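Local atomic coordinates of uncharacterized protein DSY3957 (Desulfitobacterium hafniense, PDB entry 3HXL), a protein that probably forms part of the contractile sheath around the tail tube of a phage or phage-like particle. Residues G111-E123 against T129-E141. Residues are numbered along the deposited sequence; the frame is centred on the assembly and turned at random.
Sequences GARGNDITLVIQE and TKFDVSTLVDGAE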
loop_
_atom_site.group_PDB
_atom_site.type_symbol
_atom_site.label_atom_id
_atom_site.label_comp_id
_atom_site.label_asym_id
_atom_site.label_seq_id
_atom_site.Cartn_x
_atom_site.Cartn_y
_atom_site.Cartn_z
ATOM N N GLY A 111 -15.451 10.482 -14.026
ATOM C CA GLY A 111 -14.186 10.146 -14.648
ATOM C C GLY A 111 -14.313 10.049 -16.153
ATOM O O GLY A 111 -15.422 9.958 -16.685
ATOM N N ALA A 112 -13.175 10.066 -16.840
ATOM C CA ALA A 112 -13.140 9.980 -18.294
ATOM C C ALA A 112 -13.573 8.599 -18.776
ATOM O O ALA A 112 -13.933 8.421 -19.939
ATOM C CB ALA A 112 -11.732 10.290 -18.797
ATOM N N ARG A 113 -13.533 7.618 -17.881
ATOM C CA ARG A 113 -13.922 6.263 -18.245
ATOM C C ARG A 113 -15.405 6.229 -18.615
ATOM O O ARG A 113 -15.849 5.357 -19.360
ATOM C CB ARG A 113 -13.626 5.310 -17.086
ATOM C CG ARG A 113 -13.981 3.856 -17.339
ATOM C CD ARG A 113 -13.427 3.341 -18.657
ATOM N NE ARG A 113 -13.321 1.883 -18.641
ATOM C CZ ARG A 113 -13.050 1.133 -19.704
ATOM N NH1 ARG A 113 -12.858 1.699 -20.887
ATOM N NH2 ARG A 113 -12.965 -0.185 -19.578
ATOM N N GLY A 114 -16.164 7.189 -18.100
ATOM C CA GLY A 114 -17.578 7.246 -18.417
ATOM C C GLY A 114 -17.820 7.525 -19.893
ATOM O O GLY A 114 -18.852 7.133 -20.441
ATOM N N ASN A 115 -16.876 8.196 -20.549
ATOM C CA ASN A 115 -17.036 8.504 -21.968
ATOM C C ASN A 115 -16.843 7.283 -22.871
ATOM O O ASN A 115 -17.054 7.362 -24.082
ATOM C CB ASN A 115 -16.073 9.614 -22.401
ATOM C CG ASN A 115 -16.235 10.884 -21.589
ATOM O OD1 ASN A 115 -17.355 11.344 -21.336
ATOM N ND2 ASN A 115 -15.113 11.467 -21.183
ATOM N N ASP A 116 -16.438 6.156 -22.293
ATOM C CA ASP A 116 -16.249 4.937 -23.080
ATOM C C ASP A 116 -17.516 4.093 -23.036
ATOM O O ASP A 116 -17.538 2.957 -23.511
ATOM C CB ASP A 116 -15.088 4.099 -22.542
ATOM C CG ASP A 116 -13.759 4.826 -22.599
ATOM O OD1 ASP A 116 -13.598 5.714 -23.458
ATOM O OD2 ASP A 116 -12.870 4.493 -21.787
ATOM N N ILE A 117 -18.566 4.649 -22.446
ATOM C CA ILE A 117 -19.836 3.946 -22.336
ATOM C C ILE A 117 -20.782 4.437 -23.424
ATOM O O ILE A 117 -20.828 5.630 -23.727
ATOM C CB ILE A 117 -20.486 4.196 -20.962
ATOM C CG1 ILE A 117 -19.473 3.901 -19.850
ATOM C CG2 ILE A 117 -21.714 3.301 -20.797
ATOM C CD1 ILE A 117 -19.989 4.184 -18.453
ATOM N N THR A 118 -21.530 3.514 -24.013
ATOM C CA THR A 118 -22.484 3.870 -25.055
ATOM C C THR A 118 -23.800 3.141 -24.833
ATOM O O THR A 118 -23.821 1.939 -24.561
ATOM C CB THR A 118 -21.951 3.516 -26.460
ATOM O OG1 THR A 118 -20.763 4.270 -26.726
ATOM C CG2 THR A 118 -22.993 3.844 -27.528
ATOM N N LEU A 119 -24.893 3.885 -24.946
ATOM C CA LEU A 119 -26.229 3.329 -24.763
ATOM C C LEU A 119 -26.817 2.883 -26.097
ATOM O O LEU A 119 -26.680 3.570 -27.107
ATOM C CB LEU A 119 -27.150 4.376 -24.135
ATOM C CG LEU A 119 -28.641 4.031 -24.128
ATOM C CD1 LEU A 119 -28.902 2.904 -23.147
ATOM C CD2 LEU A 119 -29.448 5.264 -23.756
ATOM N N VAL A 120 -27.467 1.726 -26.083
ATOM C CA VAL A 120 -28.110 1.177 -27.269
ATOM C C VAL A 120 -29.519 0.724 -26.886
ATOM O O VAL A 120 -29.694 -0.081 -25.965
ATOM C CB VAL A 120 -27.318 -0.028 -27.834
ATOM C CG1 VAL A 120 -28.070 -0.647 -29.013
ATOM C CG2 VAL A 120 -25.934 0.425 -28.286
ATOM N N ILE A 121 -30.518 1.263 -27.584
ATOM C CA ILE A 121 -31.921 0.931 -27.335
ATOM C C ILE A 121 -32.566 0.513 -28.653
ATOM O O ILE A 121 -32.727 1.321 -29.566
ATOM C CB ILE A 121 -32.694 2.144 -26.752
ATOM C CG1 ILE A 121 -32.042 2.596 -25.443
ATOM C CG2 ILE A 121 -34.145 1.765 -26.484
ATOM C CD1 ILE A 121 -32.663 3.850 -24.856
ATOM N N GLN A 122 -32.916 -0.763 -28.746
ATOM C CA GLN A 122 -33.527 -1.300 -29.949
ATOM C C GLN A 122 -34.775 -2.098 -29.602
ATOM O O GLN A 122 -34.817 -2.808 -28.594
ATOM C CB GLN A 122 -32.521 -2.194 -30.686
ATOM C CG GLN A 122 -31.293 -1.451 -31.195
ATOM C CD GLN A 122 -31.572 -0.641 -32.449
ATOM O OE1 GLN A 122 -31.766 -1.201 -33.528
ATOM N NE2 GLN A 122 -31.604 0.683 -32.311
ATOM N N GLU A 123 -35.799 -1.964 -30.438
ATOM C CA GLU A 123 -37.042 -2.686 -30.227
ATOM C C GLU A 123 -36.714 -4.174 -30.205
ATOM O O GLU A 123 -35.923 -4.652 -31.019
ATOM C CB GLU A 123 -38.018 -2.371 -31.361
ATOM C CG GLU A 123 -39.307 -3.169 -31.333
ATOM C CD GLU A 123 -40.191 -2.858 -32.526
ATOM O OE1 GLU A 123 -40.642 -1.699 -32.643
ATOM O OE2 GLU A 123 -40.426 -3.769 -33.346
ATOM N N THR A 129 -43.343 -4.924 -28.338
ATOM C CA THR A 129 -43.817 -4.026 -27.291
ATOM C C THR A 129 -42.744 -3.835 -26.225
ATOM O O THR A 129 -42.975 -3.180 -25.207
ATOM C CB THR A 129 -45.079 -4.564 -26.594
ATOM O OG1 THR A 129 -44.724 -5.650 -25.731
ATOM C CG2 THR A 129 -46.089 -5.047 -27.623
ATOM N N LYS A 130 -41.572 -4.414 -26.459
ATOM C CA LYS A 130 -40.472 -4.306 -25.510
ATOM C C LYS A 130 -39.208 -3.772 -26.171
ATOM O O LYS A 130 -39.084 -3.784 -27.395
ATOM C CB LYS A 130 -40.195 -5.671 -24.883
ATOM C CG LYS A 130 -41.347 -6.209 -24.060
ATOM C CD LYS A 130 -41.026 -7.586 -23.517
ATOM C CE LYS A 130 -42.133 -8.079 -22.603
ATOM N NZ LYS A 130 -42.320 -7.148 -21.457
ATOM N N PHE A 131 -38.273 -3.292 -25.361
ATOM C CA PHE A 131 -37.027 -2.761 -25.891
ATOM C C PHE A 131 -35.837 -3.475 -25.267
ATOM O O PHE A 131 -35.901 -3.921 -24.124
ATOM C CB PHE A 131 -36.891 -1.260 -25.596
ATOM C CG PHE A 131 -37.997 -0.419 -26.161
ATOM C CD1 PHE A 131 -39.252 -0.401 -25.563
ATOM C CD2 PHE A 131 -37.775 0.381 -27.278
ATOM C CE1 PHE A 131 -40.273 0.401 -26.067
ATOM C CE2 PHE A 131 -38.790 1.189 -27.792
ATOM C CZ PHE A 131 -40.040 1.199 -27.183
ATOM N N ASP A 132 -34.758 -3.587 -26.029
ATOM C CA ASP A 132 -33.543 -4.203 -25.522
ATOM C C ASP A 132 -32.579 -3.062 -25.232
ATOM O O ASP A 132 -32.043 -2.448 -26.155
ATOM C CB ASP A 132 -32.930 -5.157 -26.554
ATOM C CG ASP A 132 -33.734 -6.435 -26.720
ATOM O OD1 ASP A 132 -34.179 -7.004 -25.702
ATOM O OD2 ASP A 132 -33.910 -6.878 -27.873
ATOM N N VAL A 133 -32.384 -2.761 -23.951
ATOM C CA VAL A 133 -31.482 -1.684 -23.553
ATOM C C VAL A 133 -30.131 -2.276 -23.180
ATOM O O VAL A 133 -29.993 -2.974 -22.175
ATOM C CB VAL A 133 -32.044 -0.892 -22.350
ATOM C CG1 VAL A 133 -31.137 0.294 -22.036
ATOM C CG2 VAL A 133 -33.448 -0.414 -22.664
ATOM N N SER A 134 -29.133 -1.999 -24.008
ATOM C CA SER A 134 -27.805 -2.528 -23.764
ATOM C C SER A 134 -26.805 -1.442 -23.401
ATOM O O SER A 134 -26.876 -0.311 -23.892
ATOM C CB SER A 134 -27.329 -3.304 -24.995
ATOM O OG SER A 134 -28.178 -4.413 -25.238
ATOM N N THR A 135 -25.880 -1.796 -22.518
ATOM C CA THR A 135 -24.840 -0.878 -22.082
ATOM C C THR A 135 -23.529 -1.385 -22.667
ATOM O O THR A 135 -23.105 -2.510 -22.389
ATOM C CB THR A 135 -24.733 -0.842 -20.539
ATOM O OG1 THR A 135 -26.006 -0.493 -19.986
ATOM C CG2 THR A 135 -23.701 0.185 -20.097
ATOM N N LEU A 136 -22.902 -0.557 -23.495
ATOM C CA LEU A 136 -21.642 -0.920 -24.125
ATOM C C LEU A 136 -20.477 -0.142 -23.546
ATOM O O LEU A 136 -20.596 1.043 -23.229
ATOM C CB LEU A 136 -21.699 -0.669 -25.635
ATOM C CG LEU A 136 -22.385 -1.712 -26.529
ATOM C CD1 LEU A 136 -23.818 -1.925 -26.100
ATOM C CD2 LEU A 136 -22.315 -1.240 -27.971
ATOM N N VAL A 137 -19.353 -0.830 -23.415
ATOM C CA VAL A 137 -18.123 -0.240 -22.905
ATOM C C VAL A 137 -17.040 -0.604 -23.908
ATOM O O VAL A 137 -16.717 -1.782 -24.079
ATOM C CB VAL A 137 -17.754 -0.810 -21.525
ATOM C CG1 VAL A 137 -16.440 -0.213 -21.051
ATOM C CG2 VAL A 137 -18.863 -0.507 -20.528
ATOM N N ASP A 138 -16.483 0.408 -24.565
ATOM C CA ASP A 138 -15.465 0.196 -25.588
ATOM C C ASP A 138 -16.034 -0.707 -26.676
ATOM O O ASP A 138 -15.334 -1.565 -27.211
ATOM C CB ASP A 138 -14.203 -0.447 -25.004
ATOM C CG ASP A 138 -13.400 0.508 -24.142
ATOM O OD1 ASP A 138 -13.351 1.713 -24.466
ATOM O OD2 ASP A 138 -12.800 0.048 -23.151
ATOM N N GLY A 139 -17.317 -0.521 -26.981
ATOM C CA GLY A 139 -17.962 -1.317 -28.013
ATOM C C GLY A 139 -18.468 -2.680 -27.580
ATOM O O GLY A 139 -19.232 -3.312 -28.304
ATOM N N ALA A 140 -18.050 -3.140 -26.408
ATOM C CA ALA A 140 -18.478 -4.440 -25.912
ATOM C C ALA A 140 -19.708 -4.326 -25.013
ATOM O O ALA A 140 -19.744 -3.514 -24.086
ATOM C CB ALA A 140 -17.337 -5.106 -25.154
ATOM N N GLU A 141 -20.715 -5.147 -25.294
ATOM C CA GLU A 141 -21.940 -5.146 -24.503
ATOM C C GLU A 141 -21.710 -5.896 -23.200
ATOM O O GLU A 141 -21.450 -7.099 -23.209
ATOM C CB GLU A 141 -23.073 -5.810 -25.285
ATOM C CG GLU A 141 -24.352 -6.004 -24.485
ATOM C CD GLU A 141 -25.428 -6.707 -25.283
ATOM O OE1 GLU A 141 -25.921 -6.112 -26.267
ATOM O OE2 GLU A 141 -25.774 -7.855 -24.931
HETATM O O HOH W 1 -12.857 -2.274 -21.979
HETATM O O HOH W 2 -14.371 4.168 -25.995
HETATM O O HOH W 3 -18.764 1.958 -26.111
#
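The guanidinium of R113 has V137 CG1 over one face, 3.7 Å above the plane and offset toward its rim. At its edge lie D116 OD2, D138 OD2 and a water. R113 NH1 forms salt bridges with both aspartates: 2.9 Å to D116 OD2, which it meets on the anti side, and 2.8 Å to D138 OD2, which it approaches from above the carboxylate plane. The R113 chain bends at chi2 (50°), which carries the group across to D138. R113 NH2 hydrogen-bonds G64 O. The F131 ring meets I121 obliquely, F131 CD2 to I121 CG2 4.0 Å.

Strands 117-123 and 131-137 form an antiparallel hairpin in the beta-sandwich domain. T118 with L136, V120 with S134 and Q122 with D132 are hydrogen-bonded pairs. On the face of I117, L119 and I121, L119 CD1 packs on V133 CG1 at 3.6 Å. Strands 103-107 and 159-162 cover this face. Opposite, V120 CG2 meets L136 CD1 at 3.8 Å. D132 OD1 is hydrogen-bonded to T146 OG1 on strand 140-147.

The D116 and D138 side chains lie side by side, D116 OD2 to D138 OD1 3.9 Å, their carboxylate planes 40° apart. R113's positive charge probably offsets their repulsion and ties 3-10 segment 112-116 to the type I' turn V137-A140.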